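PDB 1UWW: endoglucanase from Bacillus akibai, which hydrolyses internal beta-1,4-glucosidic linkages of cellulose, lichenin and cereal beta-glucans, and is represented here by its family 28 carbohydrate-binding module, specific for non-crystalline cellulose. Local coordinates for residues L18-E23 with Q28-A33; E45-S50 with D92-P97; N108-P113 with W119-K124. One frame throughout, in Å; residues are numbered along the deposited sequence.

Overall arrangement
All three contacts lie within the family 28 carbohydrate-binding module, a beta-sandwich of two antiparallel sheets, and follow one another along the chain without overlap. Contact 1 reaches strand 30-32 and contact 3 the hairpin of strands 104-111 and 120-129, so they involve the two outer strands of the same sheet, with centres about 18 Å apart. Contact 2 belongs to the other sheet, its centre about 15 Å from that of contact 1. A calcium ion bound by both E23 and S50 ties the 18-23 loop to that sheet. Contacts 2 and 3, about 25 Å between centres, lie on opposite sides of the chain's centre, and the contact 3 hairpin meets the second subunit.

Contact 1: residues L18-E23 with Q28-A33; sequences LPSVFE and QGWDWA. With CA (calcium ion), chain C.
The F22 ring lies against the pyrrole end of the W30 indole, its CE1 3.7 Å from W30 CD1, which sits at the rim of the phenyl group close to its plane. The two ring planes meet obliquely, at 57°. F22 owes this position to its first torsion (chi1 -50°), which sets CG opposite the carbonyl carbon and carries the ring toward the indole. At the same corner of the indole, W30 NE1 gives an almost straight bond to S20 OG, 2.9 Å away and in the ring plane, fixing how the indole is turned; S20 OG is also bonded to V17 O. Segment 18-23 is a loop ahead of strand 30-32, an outer strand of one sheet of the module's beta-sandwich, and W30 continues inward to touch L74, M166 and I168. Near the start of the second segment, Q28 extends its chain so that OE1 takes two backbone donors. V21 N lies 2.9 Å from Q28 OE1, nearly in line with the C=O bond but with its N-H clearly bent away (133° at the hydrogen), whereas F22 N approaches the same oxygen from above the amide plane, also at 2.9 Å, in a nearly straight bond. On the same piece of backbone, V21 O (2.4 Å) and E23 OE2 (2.4 Å) bind one calcium ion, whose site S50, N51, D184 and water 1 complete.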
loop_
_atom_site.group_PDB
_atom_site.type_symbol
_atom_site.label_atom_id
_atom_site.label_comp_id
_atom_site.label_asym_id
_atom_site.label_seq_id
_atom_site.Cartn_x
_atom_site.Cartn_y
_atom_site.Cartn_z
ATOM N N LEU A 18 4.191 -0.128 25.196
ATOM C CA LEU A 18 4.923 -0.287 23.959
ATOM C C LEU A 18 6.417 -0.288 24.319
ATOM O O LEU A 18 6.835 0.659 25.042
ATOM C CB LEU A 18 4.485 0.855 23.033
ATOM C CG LEU A 18 4.862 0.715 21.575
ATOM C CD1 LEU A 18 4.023 -0.321 20.871
ATOM C CD2 LEU A 18 4.791 2.062 20.912
ATOM N N PRO A 19 7.247 -1.274 23.923
ATOM C CA PRO A 19 6.873 -2.474 23.131
ATOM C C PRO A 19 5.809 -3.373 23.756
ATOM O O PRO A 19 5.773 -3.614 24.973
ATOM C CB PRO A 19 8.194 -3.231 22.996
ATOM C CG PRO A 19 9.253 -2.126 23.097
ATOM C CD PRO A 19 8.707 -1.211 24.132
ATOM N N SER A 20 4.934 -3.901 22.903
ATOM C CA SER A 20 3.833 -4.759 23.327
ATOM C C SER A 20 4.241 -6.229 23.147
ATOM O O SER A 20 4.452 -6.694 22.033
ATOM C CB SER A 20 2.555 -4.446 22.523
ATOM O OG SER A 20 2.264 -3.052 22.465
ATOM N N VAL A 21 4.406 -6.932 24.268
ATOM C CA VAL A 21 4.854 -8.314 24.298
ATOM C C VAL A 21 3.778 -9.322 24.765
ATOM O O VAL A 21 3.959 -10.515 24.619
ATOM C CB VAL A 21 6.157 -8.465 25.120
ATOM C CG1 VAL A 21 7.261 -7.622 24.494
ATOM C CG2 VAL A 21 5.947 -8.077 26.584
ATOM N N PHE A 22 2.698 -8.855 25.348
ATOM C CA PHE A 22 1.527 -9.700 25.667
ATOM C C PHE A 22 1.849 -10.824 26.629
ATOM O O PHE A 22 1.296 -11.901 26.517
ATOM C CB PHE A 22 0.845 -10.222 24.386
ATOM C CG PHE A 22 0.575 -9.114 23.380
ATOM C CD1 PHE A 22 -0.447 -8.190 23.605
ATOM C CD2 PHE A 22 1.375 -8.972 22.244
ATOM C CE1 PHE A 22 -0.664 -7.169 22.705
ATOM C CE2 PHE A 22 1.157 -7.938 21.362
ATOM C CZ PHE A 22 0.124 -7.034 21.591
ATOM N N GLU A 23 2.711 -10.544 27.614
ATOM C CA GLU A 23 3.127 -11.555 28.581
ATOM C C GLU A 23 2.483 -11.414 29.962
ATOM O O GLU A 23 2.832 -12.184 30.868
ATOM C CB GLU A 23 4.642 -11.575 28.706
ATOM C CG GLU A 23 5.376 -11.923 27.410
ATOM C CD GLU A 23 4.922 -13.241 26.779
ATOM O OE1 GLU A 23 4.557 -14.223 27.493
ATOM O OE2 GLU A 23 4.967 -13.321 25.529
ATOM N N GLN A 28 -2.523 -5.341 26.523
ATOM C CA GLN A 28 -1.625 -4.190 26.634
ATOM C C GLN A 28 -2.112 -2.955 25.855
ATOM O O GLN A 28 -1.346 -2.258 25.192
ATOM C CB GLN A 28 -0.185 -4.555 26.297
ATOM C CG GLN A 28 0.371 -5.631 27.245
ATOM C CD GLN A 28 1.867 -5.738 27.208
ATOM O OE1 GLN A 28 2.455 -6.078 26.186
ATOM N NE2 GLN A 28 2.511 -5.428 28.334
ATOM N N GLY A 29 -3.400 -2.679 25.965
ATOM C CA GLY A 29 -4.001 -1.493 25.383
ATOM C C GLY A 29 -4.503 -1.606 23.956
ATOM O O GLY A 29 -5.047 -0.630 23.430
ATOM N N TRP A 30 -4.293 -2.749 23.314
ATOM C CA TRP A 30 -4.747 -2.975 21.932
ATOM C C TRP A 30 -6.223 -3.341 21.887
ATOM O O TRP A 30 -6.703 -4.137 22.701
ATOM C CB TRP A 30 -3.901 -4.076 21.285
ATOM C CG TRP A 30 -2.513 -3.622 20.993
ATOM C CD1 TRP A 30 -1.429 -3.643 21.824
ATOM C CD2 TRP A 30 -2.075 -3.020 19.777
ATOM N NE1 TRP A 30 -0.344 -3.106 21.183
ATOM C CE2 TRP A 30 -0.718 -2.689 19.936
ATOM C CE3 TRP A 30 -2.711 -2.680 18.577
ATOM C CZ2 TRP A 30 0.023 -2.069 18.929
ATOM C CZ3 TRP A 30 -1.983 -2.069 17.581
ATOM C CH2 TRP A 30 -0.618 -1.770 17.762
ATOM N N ASP A 31 -6.922 -2.820 20.898
ATOM C CA ASP A 31 -8.347 -3.046 20.737
ATOM C C ASP A 31 -8.699 -2.908 19.265
ATOM O O ASP A 31 -7.840 -2.587 18.434
ATOM C CB ASP A 31 -9.110 -2.002 21.545
ATOM C CG ASP A 31 -10.453 -2.473 22.026
ATOM O OD1 ASP A 31 -10.963 -3.514 21.570
ATOM O OD2 ASP A 31 -11.068 -1.837 22.932
ATOM N N TRP A 32 -9.949 -3.159 18.929
ATOM C CA TRP A 32 -10.445 -2.904 17.581
ATOM C C TRP A 32 -10.695 -1.415 17.370
ATOM O O TRP A 32 -11.305 -0.752 18.225
ATOM C CB TRP A 32 -11.736 -3.664 17.311
ATOM C CG TRP A 32 -11.584 -5.130 17.245
ATOM C CD1 TRP A 32 -12.232 -6.061 18.012
ATOM C CD2 TRP A 32 -10.729 -5.892 16.357
ATOM N NE1 TRP A 32 -11.844 -7.330 17.665
ATOM C CE2 TRP A 32 -10.920 -7.258 16.647
ATOM C CE3 TRP A 32 -9.847 -5.549 15.320
ATOM C CZ2 TRP A 32 -10.280 -8.267 15.945
ATOM C CZ3 TRP A 32 -9.199 -6.562 14.648
ATOM C CH2 TRP A 32 -9.427 -7.904 14.957
ATOM N N ALA A 33 -10.282 -0.877 16.227
ATOM C CA ALA A 33 -10.736 0.441 15.798
ATOM C C ALA A 33 -12.243 0.379 15.551
ATOM O O ALA A 33 -12.764 -0.677 15.174
ATOM C CB ALA A 33 -10.001 0.882 14.544
HETATM CA CA CA C . 4.981 -12.282 23.404
HETATM O O HOH W 1 7.120 -11.316 23.524
#

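Contact 2: residues E45-S50 with D92-P97. With CA (calcium ion), chain D; CA (calcium ion), chain E; CA (calcium ion), chain C.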
loop_
_atom_site.group_PDB
_atom_site.type_symbol
_atom_site.label_atom_id
_atom_site.label_comp_id
_atom_site.label_asym_id
_atom_site.label_seq_id
_atom_site.Cartn_x
_atom_site.Cartn_y
_atom_site.Cartn_z
ATOM N N GLU A 45 -2.792 -15.756 22.882
ATOM C CA GLU A 45 -2.567 -17.151 22.515
ATOM C C GLU A 45 -1.070 -17.383 22.229
ATOM O O GLU A 45 -0.349 -16.481 21.804
ATOM C CB GLU A 45 -3.411 -17.543 21.299
ATOM C CG GLU A 45 -4.898 -17.234 21.412
ATOM C CD GLU A 45 -5.632 -18.082 22.426
ATOM O OE1 GLU A 45 -5.072 -19.125 22.876
ATOM O OE2 GLU A 45 -6.765 -17.659 22.773
ATOM N N GLU A 46 -0.601 -18.615 22.404
ATOM C CA GLU A 46 0.784 -18.971 22.154
ATOM C C GLU A 46 1.086 -19.053 20.660
ATOM O O GLU A 46 0.325 -19.651 19.887
ATOM C CB GLU A 46 1.115 -20.293 22.849
ATOM C CG GLU A 46 2.588 -20.698 22.747
ATOM C CD GLU A 46 2.909 -21.579 21.542
ATOM O OE1 GLU A 46 1.990 -22.257 21.015
ATOM O OE2 GLU A 46 4.084 -21.626 21.103
ATOM N N ALA A 47 2.171 -18.426 20.243
ATOM C CA ALA A 47 2.692 -18.560 18.888
ATOM C C ALA A 47 4.207 -18.526 18.956
ATOM O O ALA A 47 4.798 -17.566 19.470
ATOM C CB ALA A 47 2.196 -17.438 17.981
ATOM N N ASN A 48 4.846 -19.566 18.438
ATOM C CA ASN A 48 6.303 -19.563 18.286
ATOM C C ASN A 48 7.033 -19.415 19.625
ATOM O O ASN A 48 8.101 -18.811 19.674
ATOM C CB ASN A 48 6.694 -18.468 17.272
ATOM C CG ASN A 48 8.147 -18.542 16.796
ATOM O OD1 ASN A 48 8.746 -19.625 16.706
ATOM N ND2 ASN A 48 8.681 -17.395 16.389
ATOM N N GLY A 49 6.441 -19.962 20.677
ATOM C CA GLY A 49 7.033 -19.965 22.005
ATOM C C GLY A 49 6.923 -18.665 22.762
ATOM O O GLY A 49 7.706 -18.384 23.699
ATOM N N SER A 50 5.930 -17.865 22.400
ATOM C CA SER A 50 5.657 -16.651 23.142
ATOM C C SER A 50 4.171 -16.359 23.052
ATOM O O SER A 50 3.505 -16.818 22.139
ATOM C CB SER A 50 6.476 -15.494 22.572
ATOM O OG SER A 50 6.349 -14.307 23.359
ATOM N N ASP A 92 6.156 -9.145 14.980
ATOM C CA ASP A 92 6.017 -10.514 14.477
ATOM C C ASP A 92 4.558 -10.780 14.153
ATOM O O ASP A 92 3.681 -10.506 14.960
ATOM C CB ASP A 92 6.509 -11.525 15.522
ATOM C CG ASP A 92 7.959 -11.379 15.798
ATOM O OD1 ASP A 92 8.791 -11.482 14.866
ATOM O OD2 ASP A 92 8.361 -11.082 16.949
ATOM N N PHE A 93 4.310 -11.253 12.952
ATOM C CA PHE A 93 2.955 -11.557 12.499
ATOM C C PHE A 93 2.931 -13.001 12.088
ATOM O O PHE A 93 3.767 -13.442 11.323
ATOM C CB PHE A 93 2.582 -10.693 11.313
ATOM C CG PHE A 93 1.136 -10.811 10.904
ATOM C CD1 PHE A 93 0.094 -10.673 11.806
ATOM C CD2 PHE A 93 0.814 -11.076 9.582
ATOM C CE1 PHE A 93 -1.256 -10.802 11.386
ATOM C CE2 PHE A 93 -0.529 -11.185 9.167
ATOM C CZ PHE A 93 -1.547 -11.060 10.053
ATOM N N TYR A 94 1.984 -13.756 12.608
ATOM C CA TYR A 94 1.886 -15.169 12.293
ATOM C C TYR A 94 0.497 -15.473 11.770
ATOM O O TYR A 94 -0.497 -14.886 12.209
ATOM C CB TYR A 94 2.118 -16.049 13.511
ATOM C CG TYR A 94 3.376 -15.761 14.303
ATOM C CD1 TYR A 94 3.394 -14.804 15.293
ATOM C CD2 TYR A 94 4.525 -16.476 14.081
ATOM C CE1 TYR A 94 4.535 -14.556 16.027
ATOM C CE2 TYR A 94 5.679 -16.240 14.812
ATOM C CZ TYR A 94 5.650 -15.298 15.780
ATOM O OH TYR A 94 6.777 -15.046 16.557
ATOM N N LEU A 95 0.448 -16.387 10.828
ATOM C CA LEU A 95 -0.810 -16.904 10.317
ATOM C C LEU A 95 -0.832 -18.411 10.471
ATOM O O LEU A 95 0.117 -19.100 10.115
ATOM C CB LEU A 95 -1.014 -16.527 8.858
ATOM C CG LEU A 95 -0.875 -15.034 8.555
ATOM C CD1 LEU A 95 0.512 -14.742 8.071
ATOM C CD2 LEU A 95 -1.899 -14.562 7.556
ATOM N N ASP A 96 -1.962 -18.912 10.958
ATOM C CA ASP A 96 -2.267 -20.332 10.896
ATOM C C ASP A 96 -3.563 -20.476 10.111
ATOM O O ASP A 96 -4.664 -20.437 10.680
ATOM C CB ASP A 96 -2.406 -20.939 12.276
ATOM C CG ASP A 96 -2.535 -22.466 12.234
ATOM O OD1 ASP A 96 -2.745 -23.043 11.129
ATOM O OD2 ASP A 96 -2.401 -23.173 13.265
ATOM N N PRO A 97 -3.433 -20.578 8.794
ATOM C CA PRO A 97 -4.644 -20.680 7.974
ATOM C C PRO A 97 -5.340 -22.020 8.143
ATOM O O PRO A 97 -4.711 -23.044 8.401
ATOM C CB PRO A 97 -4.132 -20.550 6.538
ATOM C CG PRO A 97 -2.710 -20.938 6.605
ATOM C CD PRO A 97 -2.206 -20.620 7.982
HETATM CA CA CA D . -3.578 -24.699 9.604
HETATM CA CA CA E . 10.834 -10.545 15.261
HETATM CA CA CA C . 4.981 -12.282 23.404
HETATM O O HOH W 2 5.678 -14.776 19.085
HETATM O O HOH W 1 7.120 -11.316 23.524
HETATM O O HOH W 3 -3.520 -25.608 7.251
HETATM O O HOH W 4 -1.499 -24.019 8.627
HETATM O O HOH W 5 -2.512 -26.328 10.979
HETATM O O HOH W 6 11.377 -12.354 15.246
#
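Apolar contact is provided by A47, whose CB rests over one face of the Y94 ring, 4.2 Å from its centroid and displaced toward the CD1 side, a CH-pi contact. N48 CB comes close to the same ring at CE2 (3.5 Å). Y94 also stacks on H144 of strand 142-150. Hydrogen bonding concentrates on the phenol oxygen. N48 ND2 donates to Y94 OH over 3.0 Å, almost straight and within the plane of the amide, which stands 65° to the ring; N48 CG is anti to the backbone N (chi1 -168°), and this carries the amide across the end of the tyrosine. The same hydroxyl donates to water 2 (2.8 Å from Y94 OH), and that water donates to A47 O, so Y94 OH has both an incoming and an outgoing bond. The turn residues are held locally: G49 N donates to E46 OE2, and A47 and S50 pair through their backbones. Three calcium ions are bound by other residues of the two segments. S50 OG binds the calcium ion also held by V21 and E23; D92 OD1 binds a second one (2.3 Å), shared with E146; D96 OD1 (2.4 Å) and P97 O grip a third that is otherwise coordinated by waters. Strands 43-47 and 88-97 have two others between them in the sheet, so their approach fits a strongly curled sheet. The turn itself, with both N48 and G49 at positive phi, is the type I' turn of a tight two-residue beta hairpin joining strands 43-47 and 50-58.

Contact 3: residues N108-P113 with W119-K124; sequences NLVFQP and WVQAPK
V110 packs its CG1 methyl over the middle of the six-membered ring of W119, 3.6 Å from the centroid and almost on the ring normal, while CG2 of V110 lies 3.7 Å from CZ2 of W119. The W119 CB points away from the facing segment, but the indole doubles back to lie across the valine. On the face carrying F111 and V120, V120 CG2 touches both F111 CB (3.8 Å), near the plane of the phenyl ring, and P113 CD (3.9 Å). The backbones run antiparallel: F111 and V120 form a hydrogen-bonded pair, with F111 N to V120 O at 2.9 Å and V120 N returning a bond to F111 O, and A122 N continues the pairing to L109 O. V110 and Q121 make the intervening non-hydrogen-bonded pair. Further out, W119 NE1 reaches Q121 OE1 in a weak bond of 3.4 Å, with Q121 CG anti to the backbone N (chi1 -172°) and the chain extended beyond it. The other end of the amide, Q121 NE2, donates to P123 O of the second subunit. N108 ND2 is hydrogen-bonded to T125 OG1 and donates to water 7, which also accepts from L109 N and donates to A122 O (2.8 Å), bridging the strands where direct pairing ends. The contact is the end of the hairpin formed by strands 104-111 and 120-129: strand 165-173 runs along the other edge of 104-111, L109 and A122 pack on I149 of strand 142-150 in the opposing sheet, and W119 leans on W68 of its own chain and on T155 of the second subunit.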
loop_
_atom_site.group_PDB
_atom_site.type_symbol
_atom_site.label_atom_id
_atom_site.label_comp_id
_atom_site.label_asym_id
_atom_site.label_seq_id
_atom_site.Cartn_x
_atom_site.Cartn_y
_atom_site.Cartn_z
ATOM N N ASN A 108 -1.199 -2.009 6.411
ATOM C CA ASN A 108 -0.897 -0.591 6.453
ATOM C C ASN A 108 -0.893 -0.066 7.859
ATOM O O ASN A 108 -1.515 -0.602 8.760
ATOM C CB ASN A 108 -1.913 0.196 5.616
ATOM C CG ASN A 108 -1.689 0.041 4.106
ATOM O OD1 ASN A 108 -2.450 -0.642 3.454
ATOM N ND2 ASN A 108 -0.567 0.598 3.590
ATOM N N LEU A 109 -0.115 0.983 8.058
ATOM C CA LEU A 109 0.092 1.584 9.365
ATOM C C LEU A 109 -0.291 3.055 9.289
ATOM O O LEU A 109 0.208 3.791 8.434
ATOM C CB LEU A 109 1.559 1.440 9.731
ATOM C CG LEU A 109 2.048 2.082 11.019
ATOM C CD1 LEU A 109 1.443 1.437 12.231
ATOM C CD2 LEU A 109 3.596 1.995 11.120
ATOM N N VAL A 110 -1.145 3.480 10.204
ATOM C CA VAL A 110 -1.708 4.822 10.249
ATOM C C VAL A 110 -1.551 5.369 11.654
ATOM O O VAL A 110 -1.654 4.634 12.641
ATOM C CB VAL A 110 -3.205 4.822 9.856
ATOM C CG1 VAL A 110 -3.848 6.207 10.014
ATOM C CG2 VAL A 110 -3.359 4.304 8.446
ATOM N N PHE A 111 -1.216 6.650 11.764
ATOM C CA PHE A 111 -1.311 7.391 13.005
ATOM C C PHE A 111 -2.294 8.527 12.843
ATOM O O PHE A 111 -2.609 8.942 11.723
ATOM C CB PHE A 111 0.054 7.977 13.411
ATOM C CG PHE A 111 1.135 6.957 13.559
ATOM C CD1 PHE A 111 1.201 6.135 14.674
ATOM C CD2 PHE A 111 2.096 6.803 12.584
ATOM C CE1 PHE A 111 2.219 5.196 14.790
ATOM C CE2 PHE A 111 3.102 5.869 12.722
ATOM C CZ PHE A 111 3.142 5.078 13.814
ATOM N N GLN A 112 -2.775 9.052 13.946
ATOM C CA GLN A 112 -3.732 10.155 13.890
ATOM C C GLN A 112 -3.304 11.378 14.732
ATOM O O GLN A 112 -4.008 11.770 15.674
ATOM C CB GLN A 112 -5.104 9.633 14.319
ATOM C CG GLN A 112 -5.603 8.444 13.524
ATOM C CD GLN A 112 -7.091 8.275 13.658
ATOM O OE1 GLN A 112 -7.558 7.456 14.433
ATOM N NE2 GLN A 112 -7.842 9.083 12.926
ATOM N N PRO A 113 -2.195 12.017 14.369
ATOM C CA PRO A 113 -1.740 13.227 15.075
ATOM C C PRO A 113 -2.746 14.379 14.896
ATOM O O PRO A 113 -3.027 14.738 13.766
ATOM C CB PRO A 113 -0.423 13.593 14.378
ATOM C CG PRO A 113 -0.467 12.871 13.055
ATOM C CD PRO A 113 -1.327 11.681 13.232
ATOM N N TRP A 119 -4.534 12.092 10.513
ATOM C CA TRP A 119 -4.273 11.008 9.562
ATOM C C TRP A 119 -2.939 11.216 8.903
ATOM O O TRP A 119 -2.759 12.151 8.112
ATOM C CB TRP A 119 -5.356 10.920 8.461
ATOM C CG TRP A 119 -5.245 9.673 7.659
ATOM C CD1 TRP A 119 -4.430 9.442 6.580
ATOM C CD2 TRP A 119 -5.963 8.476 7.880
ATOM N NE1 TRP A 119 -4.589 8.148 6.153
ATOM C CE2 TRP A 119 -5.537 7.530 6.919
ATOM C CE3 TRP A 119 -6.926 8.088 8.808
ATOM C CZ2 TRP A 119 -6.070 6.235 6.843
ATOM C CZ3 TRP A 119 -7.445 6.813 8.732
ATOM C CH2 TRP A 119 -7.015 5.898 7.763
ATOM N N VAL A 120 -1.984 10.355 9.235
ATOM C CA VAL A 120 -0.770 10.176 8.458
ATOM C C VAL A 120 -0.591 8.678 8.272
ATOM O O VAL A 120 -0.970 7.881 9.111
ATOM C CB VAL A 120 0.479 10.811 9.106
ATOM C CG1 VAL A 120 0.315 12.308 9.290
ATOM C CG2 VAL A 120 0.851 10.141 10.406
ATOM N N GLN A 121 0.032 8.286 7.199
ATOM C CA GLN A 121 0.145 6.890 6.854
ATOM C C GLN A 121 1.565 6.566 6.439
ATOM O O GLN A 121 2.193 7.332 5.700
ATOM C CB GLN A 121 -0.819 6.611 5.705
ATOM C CG GLN A 121 -0.983 5.170 5.332
ATOM C CD GLN A 121 -2.152 4.938 4.391
ATOM O OE1 GLN A 121 -3.084 5.749 4.338
ATOM N NE2 GLN A 121 -2.120 3.813 3.687
ATOM N N ALA A 122 2.110 5.438 6.874
ATOM C CA ALA A 122 3.410 5.031 6.389
ATOM C C ALA A 122 3.266 4.793 4.887
ATOM O O ALA A 122 2.304 4.130 4.439
ATOM C CB ALA A 122 3.884 3.790 7.074
ATOM N N PRO A 123 4.145 5.374 4.073
ATOM C CA PRO A 123 3.948 5.290 2.637
ATOM C C PRO A 123 4.000 3.915 2.022
ATOM O O PRO A 123 3.291 3.665 1.056
ATOM C CB PRO A 123 5.035 6.216 2.077
ATOM C CG PRO A 123 5.987 6.411 3.088
ATOM C CD PRO A 123 5.276 6.264 4.412
ATOM N N LYS A 124 4.780 2.997 2.567
ATOM C CA LYS A 124 4.971 1.679 1.967
ATOM C C LYS A 124 4.104 0.608 2.623
ATOM O O LYS A 124 4.198 0.357 3.811
ATOM C CB LYS A 124 6.438 1.272 2.026
ATOM C CG LYS A 124 7.326 2.225 1.262
ATOM C CD LYS A 124 8.734 2.311 1.845
ATOM C CE LYS A 124 9.183 3.747 2.001
ATOM N NZ LYS A 124 9.202 4.205 3.401
HETATM O O HOH W 7 1.242 1.788 5.581
#